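Local coordinates for protein RavO (Legionella pneumophila subsp. pneumophila, PDB 6DM4) that binds a phosphotyrosine peptide of human Shc1 through its SH2 domain, the piece of this larger bacterial protein described here, at residues 37-42 against 104-109; 58-63 against 71-76; 64-69 against 114-119. One frame throughout, in Å; residues are numbered along the deposited sequence. Where two conformers were deposited one is given.

Contact 1. Residues 37-42 against 104-109. With SO4 (sulfate ion), chain H.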
ATOM      1  N   ALA A  37       0.215  -6.677 -20.107  1.00 37.43           N
ATOM      2  CA  ALA A  37      -0.340  -7.102 -18.827  1.00 35.45           C
ATOM      3  C   ALA A  37      -1.839  -7.350 -18.943  1.00 34.95           C
ATOM      4  O   ALA A  37      -2.537  -6.704 -19.726  1.00 35.23           O
ATOM      5  CB  ALA A  37      -0.073  -6.046 -17.757  1.00 34.81           C
ATOM      6  N   GLU A  38      -2.343  -8.292 -18.139  1.00 33.37           N
ATOM      7  CA  GLU A  38      -3.770  -8.596 -18.202  1.00 36.27           C
ATOM      8  C   GLU A  38      -4.600  -7.500 -17.546  1.00 32.18           C
ATOM      9  O   GLU A  38      -5.704  -7.195 -18.009  1.00 34.44           O
ATOM     10  CB  GLU A  38      -4.062  -9.953 -17.560  1.00 41.60           C
ATOM     11  CG  GLU A  38      -3.700 -11.150 -18.433  1.00 48.55           C
ATOM     12  CD  GLU A  38      -4.464 -11.185 -19.753  1.00 55.14           C
ATOM     13  OE1 GLU A  38      -5.658 -10.811 -19.775  1.00 56.59           O
ATOM     14  OE2 GLU A  38      -3.863 -11.588 -20.773  1.00 58.34           O
ATOM     15  N   PHE A  39      -4.100  -6.906 -16.467  1.00 29.05           N
ATOM     16  CA  PHE A  39      -4.783  -5.772 -15.859  1.00 28.78           C
ATOM     17  C   PHE A  39      -3.797  -5.021 -14.985  1.00 27.08           C
ATOM     18  O   PHE A  39      -2.724  -5.529 -14.654  1.00 28.20           O
ATOM     19  CB  PHE A  39      -6.009  -6.207 -15.033  1.00 27.48           C
ATOM     20  CG  PHE A  39      -5.670  -6.963 -13.772  1.00 30.15           C
ATOM     21  CD1 PHE A  39      -5.494  -8.339 -13.797  1.00 33.33           C
ATOM     22  CD2 PHE A  39      -5.551  -6.300 -12.558  1.00 30.12           C
ATOM     23  CE1 PHE A  39      -5.192  -9.040 -12.631  1.00 34.26           C
ATOM     24  CE2 PHE A  39      -5.243  -6.995 -11.386  1.00 32.76           C
ATOM     25  CZ  PHE A  39      -5.064  -8.364 -11.427  1.00 35.07           C
ATOM     26  N   ILE A  40      -4.172  -3.796 -14.622  1.00 27.86           N
ATOM     27  CA  ILE A  40      -3.464  -3.060 -13.585  1.00 28.41           C
ATOM     28  C   ILE A  40      -4.448  -2.630 -12.509  1.00 29.14           C
ATOM     29  O   ILE A  40      -5.657  -2.544 -12.727  1.00 29.37           O
ATOM     30  CB  ILE A  40      -2.720  -1.831 -14.133  1.00 29.05           C
ATOM     31  CG1 ILE A  40      -3.705  -0.825 -14.749  1.00 30.09           C
ATOM     32  CG2 ILE A  40      -1.666  -2.279 -15.105  1.00 29.93           C
ATOM     33  CD1 ILE A  40      -3.060   0.489 -15.196  1.00 34.38           C
ATOM     34  N   LEU A  41      -3.899  -2.350 -11.337  1.00 27.89           N
ATOM     35  CA  LEU A  41      -4.591  -1.646 -10.273  1.00 27.35           C
ATOM     36  C   LEU A  41      -3.940  -0.281 -10.092  1.00 29.17           C
ATOM     37  O   LEU A  41      -2.747  -0.102 -10.366  1.00 28.28           O
ATOM     38  CB  LEU A  41      -4.544  -2.435  -8.965  1.00 25.65           C
ATOM     39  CG  LEU A  41      -5.223  -3.803  -9.024  1.00 29.22           C
ATOM     40  CD1 LEU A  41      -4.952  -4.590  -7.769  1.00 30.36           C
ATOM     41  CD2 LEU A  41      -6.712  -3.627  -9.220  1.00 31.02           C
ATOM     42  N   ARG A  42      -4.732   0.689  -9.651  1.00 30.02           N
ATOM     43  CA  ARG A  42      -4.231   2.054  -9.588  1.00 29.83           C
ATOM     44  C   ARG A  42      -5.042   2.834  -8.575  1.00 30.10           C
ATOM     45  O   ARG A  42      -6.139   2.428  -8.180  1.00 30.15           O
ATOM     46  CB  ARG A  42      -4.296   2.748 -10.957  1.00 32.30           C
ATOM     47  CG  ARG A  42      -5.669   2.688 -11.600  1.00 31.41           C
ATOM     48  CD  ARG A  42      -5.672   3.331 -12.971  1.00 34.40           C
ATOM     49  NE  ARG A  42      -6.974   3.231 -13.624  1.00 35.99           N
ATOM     50  CZ  ARG A  42      -8.008   4.013 -13.341  1.00 39.26           C
ATOM     51  NH1 ARG A  42      -7.890   4.956 -12.413  1.00 38.54           N
ATOM     52  NH2 ARG A  42      -9.159   3.864 -13.990  1.00 42.71           N
ATOM     53  N   THR A 104      -8.777 -12.438  -4.971  1.00 37.92           N
ATOM     54  CA  THR A 104     -10.177 -12.092  -5.194  1.00 37.76           C
ATOM     55  C   THR A 104     -10.317 -11.091  -6.332  1.00 36.70           C
ATOM     56  O   THR A 104     -11.095 -11.306  -7.272  1.00 35.48           O
ATOM     57  CB  THR A 104     -10.788 -11.528  -3.911  1.00 38.18           C
ATOM     58  OG1 THR A 104     -10.673 -12.495  -2.858  1.00 42.90           O
ATOM     59  CG2 THR A 104     -12.253 -11.192  -4.128  1.00 36.27           C
ATOM     60  N   LEU A 105      -9.576  -9.982  -6.251  1.00 33.75           N
ATOM     61  CA  LEU A 105      -9.625  -8.965  -7.295  1.00 34.27           C
ATOM     62  C   LEU A 105      -9.260  -9.549  -8.651  1.00 33.65           C
ATOM     63  O   LEU A 105      -9.902  -9.235  -9.662  1.00 36.22           O
ATOM     64  CB  LEU A 105      -8.692  -7.811  -6.932  1.00 34.39           C
ATOM     65  CG  LEU A 105      -9.213  -6.875  -5.843  1.00 34.76           C
ATOM     66  CD1 LEU A 105      -8.103  -5.949  -5.351  1.00 35.74           C
ATOM     67  CD2 LEU A 105     -10.410  -6.081  -6.356  1.00 35.43           C
ATOM     68  N   THR A 106      -8.252 -10.424  -8.689  1.00 32.38           N
ATOM     69  CA  THR A 106      -7.854 -11.041  -9.951  1.00 34.86           C
ATOM     70  C   THR A 106      -9.024 -11.781 -10.594  1.00 35.50           C
ATOM     71  O   THR A 106      -9.257 -11.665 -11.804  1.00 34.77           O
ATOM     72  CB  THR A 106      -6.674 -11.983  -9.727  1.00 35.19           C
ATOM     73  OG1 THR A 106      -5.542 -11.225  -9.283  1.00 36.49           O
ATOM     74  CG2 THR A 106      -6.312 -12.703 -11.018  1.00 37.89           C
ATOM     75  N   GLN A 107      -9.779 -12.537  -9.795  1.00 33.78           N
ATOM     76  CA  GLN A 107     -10.932 -13.248 -10.340  1.00 35.33           C
ATOM     77  C   GLN A 107     -12.021 -12.283 -10.793  1.00 35.41           C
ATOM     78  O   GLN A 107     -12.617 -12.474 -11.857  1.00 38.50           O
ATOM     79  CB  GLN A 107     -11.485 -14.232  -9.307  1.00 36.42           C
ATOM     80  CG  GLN A 107     -10.560 -15.400  -9.038  1.00 38.46           C
ATOM     81  CD  GLN A 107     -10.266 -16.194 -10.295  1.00 41.49           C
ATOM     82  OE1 GLN A 107     -11.172 -16.515 -11.063  1.00 42.69           O
ATOM     83  NE2 GLN A 107      -8.998 -16.526 -10.505  1.00 43.55           N
ATOM     84  N   HIS A 108     -12.299 -11.245 -10.006  1.00 33.99           N
ATOM     85  CA  HIS A 108     -13.348 -10.294 -10.373  0.50 33.24           C
ATOM     86  C   HIS A 108     -12.990  -9.546 -11.649  1.00 32.13           C
ATOM     87  O   HIS A 108     -13.860  -9.274 -12.485  1.00 31.75           O
ATOM     88  CB  HIS A 108     -13.586  -9.310  -9.225  0.50 33.19           C
ATOM     89  CG  HIS A 108     -14.836  -8.497  -9.366  0.50 33.42           C
ATOM     90  ND1 HIS A 108     -14.869  -7.290 -10.030  0.50 32.90           N
ATOM     91  CD2 HIS A 108     -16.093  -8.709  -8.909  0.50 35.49           C
ATOM     92  CE1 HIS A 108     -16.095  -6.798  -9.986  0.50 33.58           C
ATOM     93  NE2 HIS A 108     -16.857  -7.640  -9.311  0.50 36.05           N
ATOM     94  N   ILE A 109     -11.709  -9.207 -11.817  1.00 30.90           N
ATOM     95  CA  ILE A 109     -11.279  -8.426 -12.973  1.00 33.57           C
ATOM     96  C   ILE A 109     -11.173  -9.299 -14.217  1.00 34.88           C
ATOM     97  O   ILE A 109     -11.667  -8.934 -15.290  1.00 36.98           O
ATOM     98  CB  ILE A 109      -9.944  -7.720 -12.667  1.00 33.28           C
ATOM     99  CG1 ILE A 109     -10.135  -6.658 -11.588  1.00 33.73           C
ATOM    100  CG2 ILE A 109      -9.379  -7.070 -13.928  1.00 34.90           C
ATOM    101  CD1 ILE A 109      -8.894  -6.391 -10.753  1.00 34.81           C
TER
HETATM  102  S   SO4 H1001      -0.292 -10.106 -15.900  1.00 68.61           S
HETATM  103  O1  SO4 H1001       1.067  -9.566 -15.892  1.00 68.10           O
HETATM  104  O2  SO4 H1001      -0.673 -10.457 -17.266  1.00 68.87           O
HETATM  105  O3  SO4 H1001      -1.216  -9.101 -15.379  1.00 67.71           O
HETATM  106  O4  SO4 H1001      -0.350 -11.305 -15.071  1.00 68.91           O

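Contact 2. Residues 58-63 against 71-76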
ATOM      1  N   ILE A  58      -9.881   2.088  -5.164  1.00 36.28           N
ATOM      2  CA  ILE A  58      -8.871   1.492  -6.030  1.00 34.92           C
ATOM      3  C   ILE A  58      -9.548   1.110  -7.334  1.00 32.97           C
ATOM      4  O   ILE A  58     -10.608   0.476  -7.321  1.00 32.59           O
ATOM      5  CB  ILE A  58      -8.220   0.252  -5.388  1.00 35.41           C
ATOM      6  CG1 ILE A  58      -7.693   0.576  -3.990  1.00 37.14           C
ATOM      7  CG2 ILE A  58      -7.111  -0.281  -6.289  1.00 35.81           C
ATOM      8  CD1 ILE A  58      -6.604   1.603  -3.981  1.00 38.34           C
ATOM      9  N   ALA A  59      -8.943   1.488  -8.459  1.00 30.15           N
ATOM     10  CA  ALA A  59      -9.488   1.134  -9.757  1.00 30.15           C
ATOM     11  C   ALA A  59      -8.644   0.048 -10.407  1.00 29.99           C
ATOM     12  O   ALA A  59      -7.423  -0.003 -10.235  1.00 31.17           O
ATOM     13  CB  ALA A  59      -9.565   2.351 -10.690  1.00 28.71           C
ATOM     14  N   ALA A  60      -9.314  -0.833 -11.140  1.00 28.06           N
ATOM     15  CA  ALA A  60      -8.654  -1.742 -12.061  1.00 29.06           C
ATOM     16  C   ALA A  60      -8.842  -1.238 -13.486  1.00 29.71           C
ATOM     17  O   ALA A  60      -9.842  -0.594 -13.800  1.00 31.48           O
ATOM     18  CB  ALA A  60      -9.217  -3.156 -11.932  1.00 29.18           C
ATOM     19  N   SER A  61      -7.869  -1.527 -14.345  1.00 29.73           N
ATOM     20  CA  SER A  61      -7.969  -1.201 -15.760  1.00 31.80           C
ATOM     21  C   SER A  61      -7.446  -2.372 -16.573  1.00 31.87           C
ATOM     22  O   SER A  61      -6.501  -3.050 -16.158  1.00 29.39           O
ATOM     23  CB  SER A  61      -7.188   0.075 -16.113  1.00 34.62           C
ATOM     24  OG  SER A  61      -7.798   1.216 -15.534  1.00 35.29           O
ATOM     25  N   PHE A  62      -8.072  -2.622 -17.720  1.00 33.57           N
ATOM     26  CA  PHE A  62      -7.584  -3.628 -18.648  1.00 33.39           C
ATOM     27  C   PHE A  62      -7.970  -3.203 -20.055  1.00 36.85           C
ATOM     28  O   PHE A  62      -8.738  -2.260 -20.254  1.00 38.01           O
ATOM     29  CB  PHE A  62      -8.122  -5.027 -18.322  1.00 34.30           C
ATOM     30  CG  PHE A  62      -9.619  -5.104 -18.248  1.00 36.76           C
ATOM     31  CD1 PHE A  62     -10.374  -5.316 -19.389  1.00 39.60           C
ATOM     32  CD2 PHE A  62     -10.273  -4.975 -17.031  1.00 36.29           C
ATOM     33  CE1 PHE A  62     -11.755  -5.391 -19.328  1.00 43.34           C
ATOM     34  CE2 PHE A  62     -11.653  -5.047 -16.966  1.00 39.50           C
ATOM     35  CZ  PHE A  62     -12.391  -5.254 -18.113  1.00 41.28           C
ATOM     36  N   GLN A  63      -7.422  -3.908 -21.038  1.00 37.59           N
ATOM     37  CA  GLN A  63      -7.628  -3.570 -22.439  1.00 40.30           C
ATOM     38  C   GLN A  63      -8.258  -4.743 -23.172  1.00 44.38           C
ATOM     39  O   GLN A  63      -7.819  -5.887 -23.016  1.00 44.27           O
ATOM     40  CB  GLN A  63      -6.308  -3.179 -23.108  1.00 41.08           C
ATOM     41  CG  GLN A  63      -6.472  -2.666 -24.531  1.00 47.57           C
ATOM     42  CD  GLN A  63      -5.180  -2.120 -25.103  1.00 50.73           C
ATOM     43  OE1 GLN A  63      -5.152  -1.029 -25.667  1.00 55.78           O
ATOM     44  NE2 GLN A  63      -4.102  -2.884 -24.967  1.00 50.77           N
ATOM     45  N   ILE A  71     -12.730  -0.763 -13.634  1.00 33.11           N
ATOM     46  CA  ILE A  71     -13.654  -1.151 -12.573  1.00 36.07           C
ATOM     47  C   ILE A  71     -13.217  -0.425 -11.313  1.00 35.44           C
ATOM     48  O   ILE A  71     -12.025  -0.407 -10.991  1.00 32.94           O
ATOM     49  CB  ILE A  71     -13.656  -2.673 -12.332  1.00 38.60           C
ATOM     50  CG1 ILE A  71     -13.875  -3.445 -13.630  1.00 41.75           C
ATOM     51  CG2 ILE A  71     -14.714  -3.053 -11.294  1.00 39.82           C
ATOM     52  CD1 ILE A  71     -13.564  -4.921 -13.490  1.00 43.24           C
ATOM     53  N   ARG A  72     -14.162   0.172 -10.596  1.00 38.34           N
ATOM     54  CA  ARG A  72     -13.833   0.880  -9.366  1.00 37.76           C
ATOM     55  C   ARG A  72     -14.167   0.016  -8.155  1.00 36.12           C
ATOM     56  O   ARG A  72     -15.263  -0.548  -8.073  1.00 38.11           O
ATOM     57  CB  ARG A  72     -14.566   2.217  -9.276  1.00 40.72           C
ATOM     58  CG  ARG A  72     -14.139   3.030  -8.061  1.00 41.32           C
ATOM     59  CD  ARG A  72     -14.913   4.320  -7.948  1.00 42.56           C
ATOM     60  NE  ARG A  72     -14.633   5.211  -9.070  1.00 41.50           N
ATOM     61  CZ  ARG A  72     -15.375   6.269  -9.375  1.00 44.18           C
ATOM     62  NH1 ARG A  72     -16.440   6.560  -8.638  1.00 45.89           N
ATOM     63  NH2 ARG A  72     -15.058   7.035 -10.414  1.00 45.28           N
ATOM     64  N   TYR A  73     -13.219  -0.078  -7.223  1.00 34.18           N
ATOM     65  CA  TYR A  73     -13.393  -0.816  -5.980  1.00 35.57           C
ATOM     66  C   TYR A  73     -13.228   0.122  -4.793  1.00 36.63           C
ATOM     67  O   TYR A  73     -12.566   1.160  -4.886  1.00 35.98           O
ATOM     68  CB  TYR A  73     -12.387  -1.972  -5.866  1.00 33.93           C
ATOM     69  CG  TYR A  73     -12.547  -2.999  -6.957  1.00 35.79           C
ATOM     70  CD1 TYR A  73     -13.543  -3.967  -6.890  1.00 37.26           C
ATOM     71  CD2 TYR A  73     -11.712  -2.995  -8.060  1.00 33.81           C
ATOM     72  CE1 TYR A  73     -13.693  -4.903  -7.891  1.00 39.32           C
ATOM     73  CE2 TYR A  73     -11.854  -3.921  -9.068  1.00 34.96           C
ATOM     74  CZ  TYR A  73     -12.843  -4.868  -8.985  1.00 37.03           C
ATOM     75  OH  TYR A  73     -12.977  -5.788  -9.998  1.00 39.55           O
ATOM     76  N   GLY A  74     -13.828  -0.259  -3.673  1.00 37.34           N
ATOM     77  CA  GLY A  74     -13.718   0.519  -2.453  1.00 37.97           C
ATOM     78  C   GLY A  74     -13.465  -0.382  -1.263  1.00 38.73           C
ATOM     79  O   GLY A  74     -13.953  -1.512  -1.200  1.00 39.61           O
ATOM     80  N   ILE A  75     -12.686   0.137  -0.315  1.00 38.61           N
ATOM     81  CA  ILE A  75     -12.401  -0.533   0.950  1.00 40.07           C
ATOM     82  C   ILE A  75     -12.893   0.363   2.077  1.00 42.45           C
ATOM     83  O   ILE A  75     -12.493   1.530   2.159  1.00 42.89           O
ATOM     84  CB  ILE A  75     -10.896  -0.825   1.119  1.00 39.03           C
ATOM     85  CG1 ILE A  75     -10.323  -1.500  -0.127  1.00 38.67           C
ATOM     86  CG2 ILE A  75     -10.649  -1.678   2.366  1.00 40.66           C
ATOM     87  CD1 ILE A  75      -8.801  -1.428  -0.199  1.00 40.08           C
ATOM     88  N   ASN A  76     -13.740  -0.175   2.952  1.00 43.65           N
ATOM     89  CA  ASN A  76     -14.257   0.640   4.039  1.00 44.89           C
ATOM     90  C   ASN A  76     -13.315   0.571   5.242  1.00 46.45           C
ATOM     91  O   ASN A  76     -12.309  -0.139   5.231  1.00 45.29           O
ATOM     92  CB  ASN A  76     -15.700   0.245   4.387  1.00 47.19           C
ATOM     93  CG  ASN A  76     -15.831  -1.127   5.062  1.00 47.78           C
ATOM     94  OD1 ASN A  76     -14.878  -1.694   5.598  1.00 47.84           O
ATOM     95  ND2 ASN A  76     -17.051  -1.649   5.054  1.00 49.54           N
TER

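Contact 3. Residues 64-69 against 114-119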
ATOM      1  N   ALA A  64      -9.287  -4.452 -23.959  1.00 48.27           N
ATOM      2  CA  ALA A  64      -9.856  -5.364 -24.940  1.00 51.65           C
ATOM      3  C   ALA A  64      -9.756  -4.715 -26.318  1.00 55.01           C
ATOM      4  O   ALA A  64      -9.196  -3.627 -26.473  1.00 53.93           O
ATOM      5  CB  ALA A  64     -11.305  -5.715 -24.593  1.00 53.70           C
ATOM      6  N   SER A  65     -10.319  -5.384 -27.329  1.00 60.10           N
ATOM      7  CA  SER A  65     -10.183  -4.885 -28.693  1.00 63.75           C
ATOM      8  C   SER A  65     -10.946  -3.586 -28.920  1.00 64.72           C
ATOM      9  O   SER A  65     -10.648  -2.869 -29.883  1.00 68.86           O
ATOM     10  CB  SER A  65     -10.644  -5.944 -29.697  1.00 68.85           C
ATOM     11  OG  SER A  65     -12.000  -6.290 -29.494  1.00 72.66           O
ATOM     12  N   ASP A  66     -11.909  -3.255 -28.063  1.00 61.89           N
ATOM     13  CA  ASP A  66     -12.650  -2.007 -28.190  1.00 64.73           C
ATOM     14  C   ASP A  66     -12.103  -0.901 -27.298  1.00 60.85           C
ATOM     15  O   ASP A  66     -12.693   0.183 -27.244  1.00 63.07           O
ATOM     16  CB  ASP A  66     -14.140  -2.239 -27.902  1.00 66.09           C
ATOM     17  CG  ASP A  66     -14.440  -2.391 -26.422  1.00 61.54           C
ATOM     18  OD1 ASP A  66     -13.546  -2.834 -25.669  1.00 57.52           O
ATOM     19  OD2 ASP A  66     -15.577  -2.072 -26.016  1.00 62.02           O
ATOM     20  N   GLY A  67     -10.993  -1.140 -26.605  1.00 55.12           N
ATOM     21  CA  GLY A  67     -10.379  -0.101 -25.805  1.00 51.36           C
ATOM     22  C   GLY A  67     -10.156  -0.482 -24.357  1.00 47.25           C
ATOM     23  O   GLY A  67     -10.216  -1.659 -23.991  1.00 44.72           O
ATOM     24  N   ILE A  68      -9.897   0.510 -23.525  1.00 44.83           N
ATOM     25  CA  ILE A  68      -9.597   0.285 -22.118  1.00 41.25           C
ATOM     26  C   ILE A  68     -10.895   0.311 -21.332  1.00 42.64           C
ATOM     27  O   ILE A  68     -11.784   1.133 -21.592  1.00 40.76           O
ATOM     28  CB  ILE A  68      -8.595   1.331 -21.604  1.00 39.20           C
ATOM     29  CG1 ILE A  68      -7.235   1.097 -22.256  1.00 38.15           C
ATOM     30  CG2 ILE A  68      -8.457   1.270 -20.092  1.00 36.62           C
ATOM     31  CD1 ILE A  68      -6.534   2.355 -22.613  1.00 42.18           C
ATOM     32  N   HIS A  69     -11.014  -0.626 -20.398  1.00 36.16           N
ATOM     33  CA  HIS A  69     -12.126  -0.703 -19.463  1.00 39.04           C
ATOM     34  C   HIS A  69     -11.590  -0.615 -18.042  1.00 35.62           C
ATOM     35  O   HIS A  69     -10.469  -1.051 -17.753  1.00 35.45           O
ATOM     36  CB  HIS A  69     -12.920  -2.002 -19.647  1.00 40.78           C
ATOM     37  CG  HIS A  69     -13.422  -2.205 -21.042  1.00 43.12           C
ATOM     38  ND1 HIS A  69     -14.712  -1.906 -21.419  1.00 46.99           N
ATOM     39  CD2 HIS A  69     -12.802  -2.663 -22.155  1.00 43.93           C
ATOM     40  CE1 HIS A  69     -14.870  -2.177 -22.703  1.00 49.46           C
ATOM     41  NE2 HIS A  69     -13.724  -2.637 -23.173  1.00 48.00           N
ATOM     42  N   GLU A 114     -13.275 -11.291 -19.348  1.00 42.30           N
ATOM     43  CA  GLU A 114     -13.730 -12.393 -20.187  1.00 46.56           C
ATOM     44  C   GLU A 114     -15.117 -12.119 -20.754  1.00 45.23           C
ATOM     45  O   GLU A 114     -15.371 -12.375 -21.937  1.00 46.65           O
ATOM     46  CB  GLU A 114     -13.719 -13.694 -19.385  1.00 51.93           C
ATOM     47  CG  GLU A 114     -14.162 -14.918 -20.163  1.00 60.58           C
ATOM     48  CD  GLU A 114     -13.561 -16.199 -19.617  1.00 67.46           C
ATOM     49  OE1 GLU A 114     -12.833 -16.128 -18.603  1.00 66.81           O
ATOM     50  OE2 GLU A 114     -13.817 -17.274 -20.200  1.00 73.69           O
ATOM     51  N   LEU A 115     -16.027 -11.596 -19.924  1.00 41.55           N
ATOM     52  CA  LEU A 115     -17.365 -11.259 -20.406  1.00 42.44           C
ATOM     53  C   LEU A 115     -17.302 -10.218 -21.515  1.00 42.15           C
ATOM     54  O   LEU A 115     -18.012 -10.327 -22.522  1.00 44.92           O
ATOM     55  CB  LEU A 115     -18.230 -10.744 -19.256  1.00 41.09           C
ATOM     56  CG  LEU A 115     -18.808 -11.749 -18.260  1.00 43.42           C
ATOM     57  CD1 LEU A 115     -19.650 -11.018 -17.231  1.00 43.29           C
ATOM     58  CD2 LEU A 115     -19.632 -12.811 -18.968  1.00 46.54           C
ATOM     59  N   ILE A 116     -16.459  -9.198 -21.339  1.00 40.05           N
ATOM     60  CA  ILE A 116     -16.316  -8.153 -22.350  1.00 43.64           C
ATOM     61  C   ILE A 116     -15.813  -8.742 -23.662  1.00 48.57           C
ATOM     62  O   ILE A 116     -16.374  -8.486 -24.735  1.00 51.30           O
ATOM     63  CB  ILE A 116     -15.374  -7.043 -21.844  1.00 44.21           C
ATOM     64  CG1 ILE A 116     -15.954  -6.359 -20.604  1.00 44.07           C
ATOM     65  CG2 ILE A 116     -15.084  -6.030 -22.963  1.00 47.06           C
ATOM     66  CD1 ILE A 116     -17.138  -5.474 -20.893  1.00 45.98           C
ATOM     67  N   GLU A 117     -14.748  -9.547 -23.592  1.00 51.25           N
ATOM     68  CA  GLU A 117     -14.124 -10.084 -24.799  0.50 56.82           C
ATOM     69  C   GLU A 117     -15.062 -11.020 -25.551  1.00 58.92           C
ATOM     70  O   GLU A 117     -15.050 -11.063 -26.786  1.00 62.01           O
ATOM     71  CB  GLU A 117     -12.834 -10.820 -24.438  0.50 59.48           C
ATOM     72  CG  GLU A 117     -11.697  -9.925 -23.991  0.50 59.24           C
ATOM     73  CD  GLU A 117     -10.419 -10.702 -23.761  0.50 62.66           C
ATOM     74  OE1 GLU A 117     -10.505 -11.922 -23.503  0.50 63.89           O
ATOM     75  OE2 GLU A 117      -9.330 -10.097 -23.841  0.50 64.84           O
ATOM     76  N   LYS A 118     -15.865 -11.797 -24.822  1.00 57.28           N
ATOM     77  CA  LYS A 118     -16.770 -12.724 -25.496  1.00 62.90           C
ATOM     78  C   LYS A 118     -17.928 -11.994 -26.164  1.00 62.31           C
ATOM     79  O   LYS A 118     -18.461 -12.473 -27.172  1.00 65.01           O
ATOM     80  CB  LYS A 118     -17.291 -13.770 -24.508  1.00 65.97           C
ATOM     81  CG  LYS A 118     -16.424 -15.020 -24.435  1.00 72.94           C
ATOM     82  CD  LYS A 118     -16.442 -15.640 -23.047  1.00 73.49           C
ATOM     83  CE  LYS A 118     -15.470 -16.810 -22.949  1.00 79.41           C
ATOM     84  NZ  LYS A 118     -14.060 -16.405 -23.213  1.00 80.32           N
ATOM     85  N   ALA A 119     -18.324 -10.837 -25.630  1.00 59.28           N
ATOM     86  CA  ALA A 119     -19.397 -10.064 -26.244  1.00 59.33           C
ATOM     87  C   ALA A 119     -18.936  -9.353 -27.511  1.00 62.89           C
ATOM     88  O   ALA A 119     -19.753  -9.079 -28.395  1.00 64.34           O
ATOM     89  CB  ALA A 119     -19.955  -9.048 -25.245  1.00 54.26           C
TER

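Contact 1. Residues 37-42 against 104-109
I109 spreads over one face of the F39 ring with two branches: CG2 sits 3.7 Å from F39 CG, while CD1 lies 3.8 Å from F39 CE2. The two side chains cross at about a right angle. T106 comes to the rim instead, its OG1 near the ring plane and 3.6 Å from F39 CZ; the polar partner of this hydroxyl is M102 O, one turn earlier. F39 CG stands between the backbone N and the carbonyl carbon (chi1 69°). L41 CD2 meets I109 CD1 at 3.8 Å, and L41 CD1 touches L105 CD1 at 4.2 Å. Further out, H17 stacks on the F39 ring, and backbone bonds from I40 to S61 and from R42 to A59 fix the strand. The one N-H of E38 N is shared, in two bent bonds, between O2 (2.9 Å) and O3 (3.1 Å) of a sulfate ion, probably from the crystallisation liquor, which R16 NH2 also binds. No hydrogen bond joins strand and helix, so the grip is mainly apolar, with one hydroxyl at the ring edge. It anchors F39 and L41 of an F-I-L-R sequence, probably the counterpart of the FLVR motif; R42 NH2 bonds the peptide's phosphotyrosine.

Contact 2. Residues 58-63 against 71-76
I58 pairs with Y73 and A60 with I71, two antiparallel hydrogen-bonded pairs that flank the non-hydrogen-bonded pair A59 and R72. The strand axes come within 4.6 Å of each other and run at 154°, antiparallel with a clear twist. Four backbone bonds hold the pairs: I58 N to Y73 O and I71 N to A60 O are both 2.9 Å, and the return bonds, Y73 N to I58 O and A60 N to I71 O, are both 2.7 Å. I71 O has a second, weaker visitor in A59 CA, 3.2 Å away in a CA-H...O contact.

On the face that bears A60, I71 and Y73, the tyrosine ring turns its edge to the alanine, and A60 CB lies in the ring plane 4.0 Å from Y73 CE2. A first torsion of -62° sets Y73 CG anti to the carbonyl carbon. F62 also offers an edge: I71 CD1 lies in its ring plane, 4.0 Å from F62 CE2. At the other end I58 CG1 approaches I75 CD1. I109 of helix 101-119 packs on A60, F62 and Y73, whereas helix 4-13 meets I58 and I75.

A59 and R72 point to the opposite face. There A59 packs on the modified side chain of the bound peptide, and R72 NH2 hydrogen-bonds to it. The hairpin forms the middle of the antiparallel SH2 sheet, with A59 and R72 lining the phosphotyrosine site on one face and helices 101-119 and 4-13 packing on the other, where I71 also meets an apolar side chain of the peptide.

Contact 3. Residues 64-69 against 114-119
The imidazole of H69 has the methyl of I116 on one face and the carboxylate of D66 at its edge. I116 CG2 stands 3.6 Å above the ring plane, offset toward the rim, and its nearest ring atom is H69 NE2 at 3.7 Å. Measured to the ring centroid, the CH-pi contact of CG2 is 4.0 Å long and 26° off the ring normal. The two side chains reach toward each other tip to tip; CG2 lies anti to the backbone N of I116. D66 OD1 approaches in the ring plane, where it accepts a short hydrogen bond of 2.5 Å from H69 NE2 through its syn lone pair; the N-H...O angle is 158°.

The same methyl also serves A64, whose CB is 4.1 Å from I116 CG2. A64 CB then touches the stem of E117 at 4.3 Å from CG, while the carboxylate of that glutamate, in the conformer given, turns to K113 in a salt bridge.

The type I turn from A64 to G67 carries D66, whose carboxylate reaches H69. It is closed by A64 N to G67 O at 2.9 Å and by G67 N to A64 O at 3.1 Å. Beyond the turn, H69 is paired through its backbone with F62, and the C-terminal L120 packs on A64, S65 and D66.

Helix and hairpin tip are thus joined without a hydrogen bond between the two segments. The polar link stays within the hairpin: the carboxylate fixes the rotation of the imidazole, which presents a flat surface to I116. With NE2 as donor, the nearby negative charge would be expected to favour the protonated imidazole.

In the fold
Contacts 1 and 2 are buried near the middle of the domain, whereas contact 3 is at its surface, its centre about 16 Å from the centre of the chain. Contacts 1 and 3 use successive parts of helix 101-119, which covers the sheet from strand 40-43 out to the hairpin tip. Contact 2 pairs two neighbouring strands of the sheet that both helix contacts reach: R42 N of contact 1 pairs with A59 O, and F62 O with H69 N of contact 3. Chemistry follows position. The strand pairing rests on backbone bonds, the inner helix packing on apolar branches and a ring, and the outer packing on one methyl over a hydrogen-bonded imidazole. R42 and R72 bring contacts 1 and 2 together at the phosphotyrosine.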